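Local coordinates for protein porin B (Pseudomonas putida, PDB 4GEY) that probably lets glucose and other sugars pass across the outer membrane through a water-filled beta-barrel channel, at residues K283-K288 / D320-V325; S189-R194 / A209-P214; Q296-A301 / G309-A314. The protein carries 2 engineered substitutions. One frame throughout, in Å; residues are numbered along the deposited sequence.

Contact 1 of 3, residues K283-K288 / D320-V325; sequences KSHSSK and DKATNV
Lys288 reaches over Thr323 with its aliphatic chain, and its CE comes to rest 3.2 Å from Thr323 OG1. Bends at chi3 (103°) and chi4 (-88°) carry first CE and then NZ round toward the loop 320-324. The ammonium lies 4.0 Å from Asp320 OD2 in a long salt bridge, and a water spans the same gap, accepting from Lys288 NZ and donating to Asp320 OD2, both at 3.0 Å. The flexible lysine suits this place because its methylenes line the threonine while its charge faces the carboxylate across a water. The other carboxylate oxygen works within the loop: Asp320 OD1 receives Thr323 OG1 on its syn lone pair at 2.6 Å and also Thr323 N, which makes an Asx motif. With its hydroxyl so engaged, Thr323 offers its methyl, CG2, to His285 CD2 at 3.5 Å. Ala322 CB lies over one face of the imidazole, 4.0 Å from its centroid, in a CH-pi contact; His285 NE2 bonds to Asp265. An alanine in place of Asp320 would probably leave Thr323 OG1, Thr323 N and His289 N without this acceptor, the Lys288 ammonium without its counter-charge, and Thr323 freer to turn away from His285. The contact is typical of an Asx motif in a loop joining neighbouring barrel strands, here 309-319 and 326-337, packed against the start of strand 282-298.

Contact 2 of 3, residues S189-R194 / A209-P214; sequences SQWALR and AFEQNP
Glu211 holds CG anti to its own backbone N (chi1 153°), which starts its chain toward Trp191 N, while Trp191 chi1 (-74°) sets the start of the indole beside its own N. Beyond CG the glutamate runs extended, and OE1 accepts from Trp191 N at 2.8 Å. The bond is nearly straight, and the donor meets the oxygen close to the line of its C-O bond. The same oxygen lies 3.4 Å from Trp191 CD1, with carboxylate and indole planes only 25° apart. In return Glu211 N donates to Trp191 O at 2.9 Å, so a side-chain oxygen stands where a second backbone carbonyl might have closed the pair. Glutamate is long enough for this; its OE2 takes Asn213 ND2 from above the carboxylate plane. Further along the antiparallel hairpin, Leu193 and Ala209 exchange two backbone bonds, the nearer of them Ala209 N to Leu193 O at 2.9 Å. On the other side of the sheet, the small Ala192 lets the Phe210 ring lie close, CB nearest CD2. The indole N-H is used by Leu225 O, and Arg151 makes a cation-pi contact with the ring. A detergent near the Leu193 side chain is consistent with a membrane-facing side. The chemistry thus implies a strand end where a carboxylate takes over from the backbone, with Arg151 near in a long, weak ion pair that probably helps to balance its charge.

Contact 3 of 3, residues Q296-A301 / G309-A314; sequences QQQVTA and GLSLFA
Gln296 meets Phe313 across a non-hydrogen-bonded pair of the antiparallel beta hairpin 282-298/309-319, with the glutamine amide and phenylalanine ring planes almost perpendicular, 86° apart. The meeting itself is made by Gln296 CG and Phe313 CB at 4.1 Å, while the ring leads away and stacks edge-to-face with Phe161. Two further amides point an N-H in plane at backbone carbonyls: Gln298 NE2 reaches Thr300 O at 3.2 Å and also bonds to Val306 O, and Gln297 NE2 reaches Gln298 O. Gln297 OE1 bonds to Tyr252. Glutamine suits positions 297 and 298 because its amide can satisfy carbonyls near a strand end. Between the strands, Gln297 and Leu312 form a hydrogen-bonded pair, with Leu312 N to Gln297 O at 2.8 Å. A bound detergent touches Gln297, Leu312 and Phe313; with apolar Leu312, Leu310 and Val299 together, the Leu312 side probably faces the membrane. Methyls of branched side chains extend that surface: Val299 CG2 packs alongside Leu310 CD2 at 3.8 Å. The regular pairing then gives way, as Leu310 O accepts from Val299 N and, weakly, from Thr300 N, a pattern resembling a classic beta bulge. Glycine suits position Gly309 for two reasons: at its positive phi (125°) a side chain would strike the preceding carbonyl, and a CB would run into Thr300 O. Beside it, Thr300 OG1 accepts from Leu310 N at 2.9 Å.

Overall arrangement
Contact 2 comes first along the chain, on the hairpin of strands 190-198 and 203-212. Contact 3 is nested inside the loop closed by contact 1, and these two share strand 282-298. Within that hairpin they hold different ends: contact 3 lies by the turn between strands 282-298 and 309-319, and contact 1 at the open end; their centres are 36 Å apart. Contacts 1 and 2 are nearer, with centres 20 Å apart and nearest atoms about 7 Å. Contacts 2 and 3 lie on opposite sides of the chain's centre. They pair strands within two separate hairpins of the sugar channel's barrel wall, whereas contact 1 packs the loop after 309-319 on the beginning of strand 282-298.

Contact 1 of 3, residues K283-K288 / D320-V325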
loop_
_atom_site.group_PDB
_atom_site.type_symbol
_atom_site.label_atom_id
_atom_site.label_comp_id
_atom_site.label_asym_id
_atom_site.label_seq_id
_atom_site.Cartn_x
_atom_site.Cartn_y
_atom_site.Cartn_z
ATOM N N LYS A 283 -0.658 -28.351 -7.378
ATOM C CA LYS A 283 0.344 -28.266 -8.428
ATOM C C LYS A 283 1.160 -27.013 -8.145
ATOM O O LYS A 283 0.621 -25.994 -7.698
ATOM C CB LYS A 283 -0.317 -28.197 -9.810
ATOM C CG LYS A 283 0.492 -27.481 -10.876
ATOM C CD LYS A 283 0.307 -28.152 -12.232
ATOM C CE LYS A 283 -1.168 -28.296 -12.601
ATOM N NZ LYS A 283 -1.350 -29.077 -13.859
ATOM N N SER A 284 2.462 -27.096 -8.370
ATOM C CA SER A 284 3.336 -25.970 -8.111
ATOM C C SER A 284 3.770 -25.341 -9.442
ATOM O O SER A 284 4.027 -26.049 -10.418
ATOM C CB SER A 284 4.536 -26.425 -7.284
ATOM O OG SER A 284 5.330 -25.327 -6.898
ATOM N N HIS A 285 3.813 -24.012 -9.485
ATOM C CA HIS A 285 4.274 -23.291 -10.659
ATOM C C HIS A 285 5.573 -22.590 -10.301
ATOM O O HIS A 285 5.780 -22.174 -9.156
ATOM C CB HIS A 285 3.236 -22.266 -11.126
ATOM C CG HIS A 285 1.899 -22.858 -11.449
ATOM N ND1 HIS A 285 1.548 -23.257 -12.722
ATOM C CD2 HIS A 285 0.827 -23.123 -10.664
ATOM C CE1 HIS A 285 0.323 -23.750 -12.706
ATOM N NE2 HIS A 285 -0.136 -23.683 -11.469
ATOM N N SER A 286 6.458 -22.456 -11.284
ATOM C CA SER A 286 7.774 -21.898 -11.018
ATOM C C SER A 286 7.780 -20.368 -10.891
ATOM O O SER A 286 8.822 -19.770 -10.611
ATOM C CB SER A 286 8.769 -22.368 -12.074
ATOM O OG SER A 286 8.389 -21.907 -13.351
ATOM N N SER A 287 6.617 -19.741 -11.062
ATOM C CA SER A 287 6.536 -18.284 -11.000
ATOM C C SER A 287 5.129 -17.725 -10.768
ATOM O O SER A 287 4.124 -18.446 -10.847
ATOM C CB SER A 287 7.078 -17.684 -12.299
ATOM O OG SER A 287 6.095 -17.705 -13.328
ATOM N N LYS A 288 5.081 -16.421 -10.493
ATOM C CA LYS A 288 3.847 -15.632 -10.524
ATOM C C LYS A 288 4.150 -14.450 -11.434
ATOM O O LYS A 288 5.324 -14.157 -11.680
ATOM C CB LYS A 288 3.480 -15.124 -9.129
ATOM C CG LYS A 288 3.361 -16.206 -8.069
ATOM C CD LYS A 288 2.928 -15.638 -6.724
ATOM C CE LYS A 288 1.462 -15.914 -6.437
ATOM N NZ LYS A 288 0.545 -14.875 -6.980
ATOM N N ASP A 320 -1.970 -13.419 -12.299
ATOM C CA ASP A 320 -2.051 -14.720 -12.936
ATOM C C ASP A 320 -3.158 -15.580 -12.325
ATOM O O ASP A 320 -3.199 -15.781 -11.107
ATOM C CB ASP A 320 -0.682 -15.431 -12.976
ATOM C CG ASP A 320 -0.200 -15.899 -11.605
ATOM O OD1 ASP A 320 -0.534 -17.048 -11.223
ATOM O OD2 ASP A 320 0.543 -15.136 -10.934
ATOM N N LYS A 321 -4.066 -16.057 -13.187
ATOM C CA LYS A 321 -5.180 -16.917 -12.782
ATOM C C LYS A 321 -4.713 -18.213 -12.127
ATOM O O LYS A 321 -5.446 -18.814 -11.353
ATOM C CB LYS A 321 -6.072 -17.271 -13.976
ATOM C CG LYS A 321 -6.839 -16.106 -14.617
ATOM C CD LYS A 321 -8.046 -15.635 -13.782
ATOM C CE LYS A 321 -9.332 -15.468 -14.624
ATOM N NZ LYS A 321 -9.259 -14.488 -15.749
ATOM N N ALA A 322 -3.503 -18.651 -12.440
ATOM C CA ALA A 322 -3.010 -19.912 -11.897
ATOM C C ALA A 322 -2.909 -19.903 -10.372
ATOM O O ALA A 322 -3.408 -20.826 -9.715
ATOM C CB ALA A 322 -1.674 -20.308 -12.532
ATOM N N THR A 323 -2.292 -18.860 -9.819
ATOM C CA THR A 323 -1.853 -18.884 -8.421
ATOM C C THR A 323 -2.394 -17.784 -7.492
ATOM O O THR A 323 -2.354 -17.929 -6.278
ATOM C CB THR A 323 -0.316 -18.851 -8.342
ATOM O OG1 THR A 323 0.165 -17.574 -8.788
ATOM C CG2 THR A 323 0.289 -19.953 -9.192
ATOM N N ASN A 324 -2.892 -16.698 -8.065
ATOM C CA ASN A 324 -3.271 -15.524 -7.298
ATOM C C ASN A 324 -4.745 -15.508 -6.883
ATOM O O ASN A 324 -5.626 -15.699 -7.719
ATOM C CB ASN A 324 -2.966 -14.283 -8.126
ATOM C CG ASN A 324 -2.451 -13.143 -7.283
ATOM O OD1 ASN A 324 -1.314 -13.182 -6.806
ATOM N ND2 ASN A 324 -3.283 -12.117 -7.092
ATOM N N VAL A 325 -5.011 -15.270 -5.598
ATOM C CA VAL A 325 -6.384 -15.291 -5.080
ATOM C C VAL A 325 -7.212 -14.152 -5.665
ATOM O O VAL A 325 -8.316 -14.376 -6.184
ATOM C CB VAL A 325 -6.438 -15.188 -3.540
ATOM C CG1 VAL A 325 -7.871 -15.124 -3.080
ATOM C CG2 VAL A 325 -5.735 -16.360 -2.885
HETATM O O HOH W 1 0.384 -12.764 -9.175
#

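Contact 2 of 3, residues S189-R194 / A209-P214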
loop_
_atom_site.group_PDB
_atom_site.type_symbol
_atom_site.label_atom_id
_atom_site.label_comp_id
_atom_site.label_asym_id
_atom_site.label_seq_id
_atom_site.Cartn_x
_atom_site.Cartn_y
_atom_site.Cartn_z
ATOM N N SER A 189 11.149 -4.415 4.741
ATOM C CA SER A 189 12.282 -4.208 3.839
ATOM C C SER A 189 12.825 -5.540 3.338
ATOM O O SER A 189 12.584 -6.582 3.949
ATOM C CB SER A 189 13.401 -3.418 4.515
ATOM O OG SER A 189 14.203 -4.271 5.312
ATOM N N GLN A 190 13.550 -5.480 2.218
ATOM C CA GLN A 190 14.181 -6.633 1.573
ATOM C C GLN A 190 15.386 -6.112 0.822
ATOM O O GLN A 190 15.418 -4.945 0.416
ATOM C CB GLN A 190 13.277 -7.257 0.511
ATOM C CG GLN A 190 11.982 -7.825 0.988
ATOM C CD GLN A 190 10.829 -7.277 0.201
ATOM O OE1 GLN A 190 10.729 -6.064 -0.015
ATOM N NE2 GLN A 190 9.951 -8.166 -0.255
ATOM N N TRP A 191 16.361 -6.982 0.587
ATOM C CA TRP A 191 17.488 -6.592 -0.235
ATOM C C TRP A 191 16.981 -6.330 -1.641
ATOM O O TRP A 191 16.198 -7.112 -2.185
ATOM C CB TRP A 191 18.579 -7.667 -0.220
ATOM C CG TRP A 191 19.355 -7.708 1.060
ATOM C CD1 TRP A 191 19.339 -8.696 1.993
ATOM C CD2 TRP A 191 20.251 -6.702 1.556
ATOM N NE1 TRP A 191 20.180 -8.380 3.035
ATOM C CE2 TRP A 191 20.747 -7.158 2.793
ATOM C CE3 TRP A 191 20.685 -5.464 1.071
ATOM C CZ2 TRP A 191 21.658 -6.423 3.552
ATOM C CZ3 TRP A 191 21.593 -4.733 1.829
ATOM C CH2 TRP A 191 22.071 -5.218 3.054
ATOM N N ALA A 192 17.403 -5.220 -2.227
ATOM C CA ALA A 192 16.895 -4.852 -3.539
ATOM C C ALA A 192 17.857 -3.984 -4.328
ATOM O O ALA A 192 18.685 -3.260 -3.760
ATOM C CB ALA A 192 15.579 -4.162 -3.407
ATOM N N LEU A 193 17.740 -4.094 -5.647
ATOM C CA LEU A 193 18.469 -3.274 -6.591
ATOM C C LEU A 193 17.463 -2.701 -7.582
ATOM O O LEU A 193 16.669 -3.436 -8.171
ATOM C CB LEU A 193 19.505 -4.125 -7.324
ATOM C CG LEU A 193 20.366 -3.416 -8.378
ATOM C CD1 LEU A 193 21.151 -2.265 -7.747
ATOM C CD2 LEU A 193 21.294 -4.400 -9.095
ATOM N N ARG A 194 17.484 -1.387 -7.764
ATOM C CA ARG A 194 16.552 -0.738 -8.678
ATOM C C ARG A 194 17.281 0.209 -9.626
ATOM O O ARG A 194 17.921 1.158 -9.183
ATOM C CB ARG A 194 15.467 0.023 -7.901
ATOM C CG ARG A 194 14.431 0.667 -8.799
ATOM C CD ARG A 194 14.334 2.167 -8.586
ATOM N NE ARG A 194 15.635 2.824 -8.590
ATOM C CZ ARG A 194 15.821 4.097 -8.257
ATOM N NH1 ARG A 194 14.788 4.842 -7.904
ATOM N NH2 ARG A 194 17.035 4.620 -8.277
ATOM N N ALA A 209 15.199 -5.755 -8.969
ATOM C CA ALA A 209 15.274 -7.134 -8.508
ATOM C C ALA A 209 15.219 -7.135 -6.980
ATOM O O ALA A 209 16.105 -6.593 -6.316
ATOM C CB ALA A 209 16.537 -7.794 -9.012
ATOM N N PHE A 210 14.159 -7.724 -6.432
ATOM C CA PHE A 210 13.944 -7.757 -4.988
ATOM C C PHE A 210 14.054 -9.178 -4.472
ATOM O O PHE A 210 13.440 -10.101 -5.019
ATOM C CB PHE A 210 12.564 -7.201 -4.624
ATOM C CG PHE A 210 12.390 -5.750 -4.947
ATOM C CD1 PHE A 210 12.234 -5.327 -6.261
ATOM C CD2 PHE A 210 12.371 -4.807 -3.939
ATOM C CE1 PHE A 210 12.078 -3.983 -6.549
ATOM C CE2 PHE A 210 12.223 -3.463 -4.227
ATOM C CZ PHE A 210 12.074 -3.053 -5.529
ATOM N N GLU A 211 14.861 -9.353 -3.434
ATOM C CA GLU A 211 14.885 -10.602 -2.713
ATOM C C GLU A 211 13.452 -10.869 -2.274
ATOM O O GLU A 211 12.787 -9.977 -1.762
ATOM C CB GLU A 211 15.787 -10.471 -1.494
ATOM C CG GLU A 211 15.426 -11.394 -0.357
ATOM C CD GLU A 211 16.067 -10.975 0.941
ATOM O OE1 GLU A 211 16.237 -9.750 1.149
ATOM O OE2 GLU A 211 16.407 -11.872 1.746
ATOM N N GLN A 212 12.968 -12.083 -2.512
ATOM C CA GLN A 212 11.618 -12.456 -2.122
ATOM C C GLN A 212 11.738 -13.560 -1.065
ATOM O O GLN A 212 12.167 -14.684 -1.352
ATOM C CB GLN A 212 10.780 -12.821 -3.366
ATOM C CG GLN A 212 9.949 -14.094 -3.323
ATOM C CD GLN A 212 8.885 -14.096 -2.243
ATOM O OE1 GLN A 212 8.557 -13.052 -1.667
ATOM N NE2 GLN A 212 8.346 -15.287 -1.949
ATOM N N ASN A 213 11.398 -13.200 0.170
ATOM C CA ASN A 213 11.769 -13.983 1.348
ATOM C C ASN A 213 10.731 -13.840 2.450
ATOM O O ASN A 213 10.847 -12.951 3.285
ATOM C CB ASN A 213 13.126 -13.488 1.867
ATOM C CG ASN A 213 13.646 -14.285 3.064
ATOM O OD1 ASN A 213 12.939 -15.107 3.660
ATOM N ND2 ASN A 213 14.903 -14.030 3.423
ATOM N N PRO A 214 9.724 -14.730 2.463
ATOM C CA PRO A 214 8.576 -14.712 3.387
ATOM C C PRO A 214 8.962 -14.608 4.858
ATOM O O PRO A 214 8.168 -14.106 5.648
ATOM C CB PRO A 214 7.903 -16.061 3.142
ATOM C CG PRO A 214 8.278 -16.418 1.767
ATOM C CD PRO A 214 9.665 -15.871 1.537
#

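Contact 3 of 3, residues Q296-A301 / G309-A314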
loop_
_atom_site.group_PDB
_atom_site.type_symbol
_atom_site.label_atom_id
_atom_site.label_comp_id
_atom_site.label_asym_id
_atom_site.label_seq_id
_atom_site.Cartn_x
_atom_site.Cartn_y
_atom_site.Cartn_z
ATOM N N GLN A 296 -2.999 9.319 -12.418
ATOM C CA GLN A 296 -3.426 10.431 -11.585
ATOM C C GLN A 296 -3.325 11.685 -12.424
ATOM O O GLN A 296 -2.325 11.906 -13.096
ATOM C CB GLN A 296 -2.518 10.573 -10.372
ATOM C CG GLN A 296 -2.443 9.360 -9.467
ATOM C CD GLN A 296 -1.427 9.562 -8.360
ATOM O OE1 GLN A 296 -0.292 9.087 -8.446
ATOM N NE2 GLN A 296 -1.824 10.291 -7.316
ATOM N N GLN A 297 -4.351 12.520 -12.381
ATOM C CA GLN A 297 -4.370 13.711 -13.205
ATOM C C GLN A 297 -5.091 14.861 -12.525
ATOM O O GLN A 297 -6.204 14.706 -12.040
ATOM C CB GLN A 297 -5.053 13.394 -14.525
ATOM C CG GLN A 297 -5.060 14.536 -15.498
ATOM C CD GLN A 297 -3.663 14.887 -15.947
ATOM O OE1 GLN A 297 -2.955 14.053 -16.514
ATOM N NE2 GLN A 297 -3.246 16.119 -15.672
ATOM N N GLN A 298 -4.453 16.022 -12.486
ATOM C CA GLN A 298 -5.153 17.227 -12.079
ATOM C C GLN A 298 -5.934 17.749 -13.283
ATOM O O GLN A 298 -5.370 17.962 -14.342
ATOM C CB GLN A 298 -4.175 18.288 -11.562
ATOM C CG GLN A 298 -4.850 19.486 -10.889
ATOM C CD GLN A 298 -3.860 20.493 -10.287
ATOM O OE1 GLN A 298 -2.688 20.178 -10.036
ATOM N NE2 GLN A 298 -4.341 21.716 -10.048
ATOM N N VAL A 299 -7.234 17.953 -13.121
ATOM C CA VAL A 299 -8.052 18.404 -14.236
ATOM C C VAL A 299 -8.567 19.848 -14.135
ATOM O O VAL A 299 -8.911 20.444 -15.157
ATOM C CB VAL A 299 -9.194 17.406 -14.573
ATOM C CG1 VAL A 299 -8.606 16.076 -15.013
ATOM C CG2 VAL A 299 -10.118 17.205 -13.394
ATOM N N THR A 300 -8.601 20.428 -12.934
ATOM C CA THR A 300 -8.930 21.866 -12.810
ATOM C C THR A 300 -7.989 22.639 -11.892
ATOM O O THR A 300 -7.365 22.074 -10.997
ATOM C CB THR A 300 -10.372 22.133 -12.327
ATOM O OG1 THR A 300 -10.546 21.596 -11.012
ATOM C CG2 THR A 300 -11.403 21.531 -13.271
ATOM N N ALA A 301 -7.889 23.941 -12.129
ATOM C CA ALA A 301 -7.102 24.810 -11.261
ATOM C C ALA A 301 -8.025 25.853 -10.675
ATOM O O ALA A 301 -8.343 26.824 -11.348
ATOM C CB ALA A 301 -5.979 25.475 -12.036
ATOM N N GLY A 309 -7.982 22.769 -6.721
ATOM C CA GLY A 309 -8.715 22.187 -7.830
ATOM C C GLY A 309 -9.000 20.699 -7.701
ATOM O O GLY A 309 -8.717 20.087 -6.662
ATOM N N LEU A 310 -9.553 20.126 -8.774
ATOM C CA LEU A 310 -9.956 18.716 -8.829
ATOM C C LEU A 310 -8.879 17.801 -9.437
ATOM O O LEU A 310 -8.332 18.084 -10.516
ATOM C CB LEU A 310 -11.258 18.583 -9.633
ATOM C CG LEU A 310 -11.925 17.202 -9.773
ATOM C CD1 LEU A 310 -12.532 16.752 -8.460
ATOM C CD2 LEU A 310 -12.984 17.206 -10.864
ATOM N N SER A 311 -8.582 16.709 -8.738
ATOM C CA SER A 311 -7.686 15.682 -9.259
ATOM C C SER A 311 -8.418 14.352 -9.356
ATOM O O SER A 311 -9.121 13.965 -8.415
ATOM C CB SER A 311 -6.464 15.512 -8.359
ATOM O OG SER A 311 -5.493 16.515 -8.580
ATOM N N LEU A 312 -8.251 13.650 -10.476
ATOM C CA LEU A 312 -8.842 12.325 -10.642
ATOM C C LEU A 312 -7.764 11.274 -10.475
ATOM O O LEU A 312 -6.587 11.552 -10.697
ATOM C CB LEU A 312 -9.475 12.170 -12.023
ATOM C CG LEU A 312 -10.557 13.178 -12.397
ATOM C CD1 LEU A 312 -11.286 12.750 -13.668
ATOM C CD2 LEU A 312 -11.521 13.375 -11.232
ATOM N N PHE A 313 -8.151 10.067 -10.078
ATOM C CA PHE A 313 -7.185 8.975 -10.015
ATOM C C PHE A 313 -7.818 7.637 -10.315
ATOM O O PHE A 313 -9.019 7.450 -10.109
ATOM C CB PHE A 313 -6.440 8.932 -8.664
ATOM C CG PHE A 313 -7.320 8.623 -7.470
ATOM C CD1 PHE A 313 -7.674 7.318 -7.159
ATOM C CD2 PHE A 313 -7.763 9.640 -6.633
ATOM C CE1 PHE A 313 -8.466 7.033 -6.058
ATOM C CE2 PHE A 313 -8.558 9.358 -5.521
ATOM C CZ PHE A 313 -8.906 8.049 -5.236
ATOM N N ALA A 314 -6.985 6.706 -10.780
ATOM C CA ALA A 314 -7.416 5.339 -11.064
ATOM C C ALA A 314 -6.274 4.348 -10.947
ATOM O O ALA A 314 -5.120 4.667 -11.216
ATOM C CB ALA A 314 -8.052 5.246 -12.432
#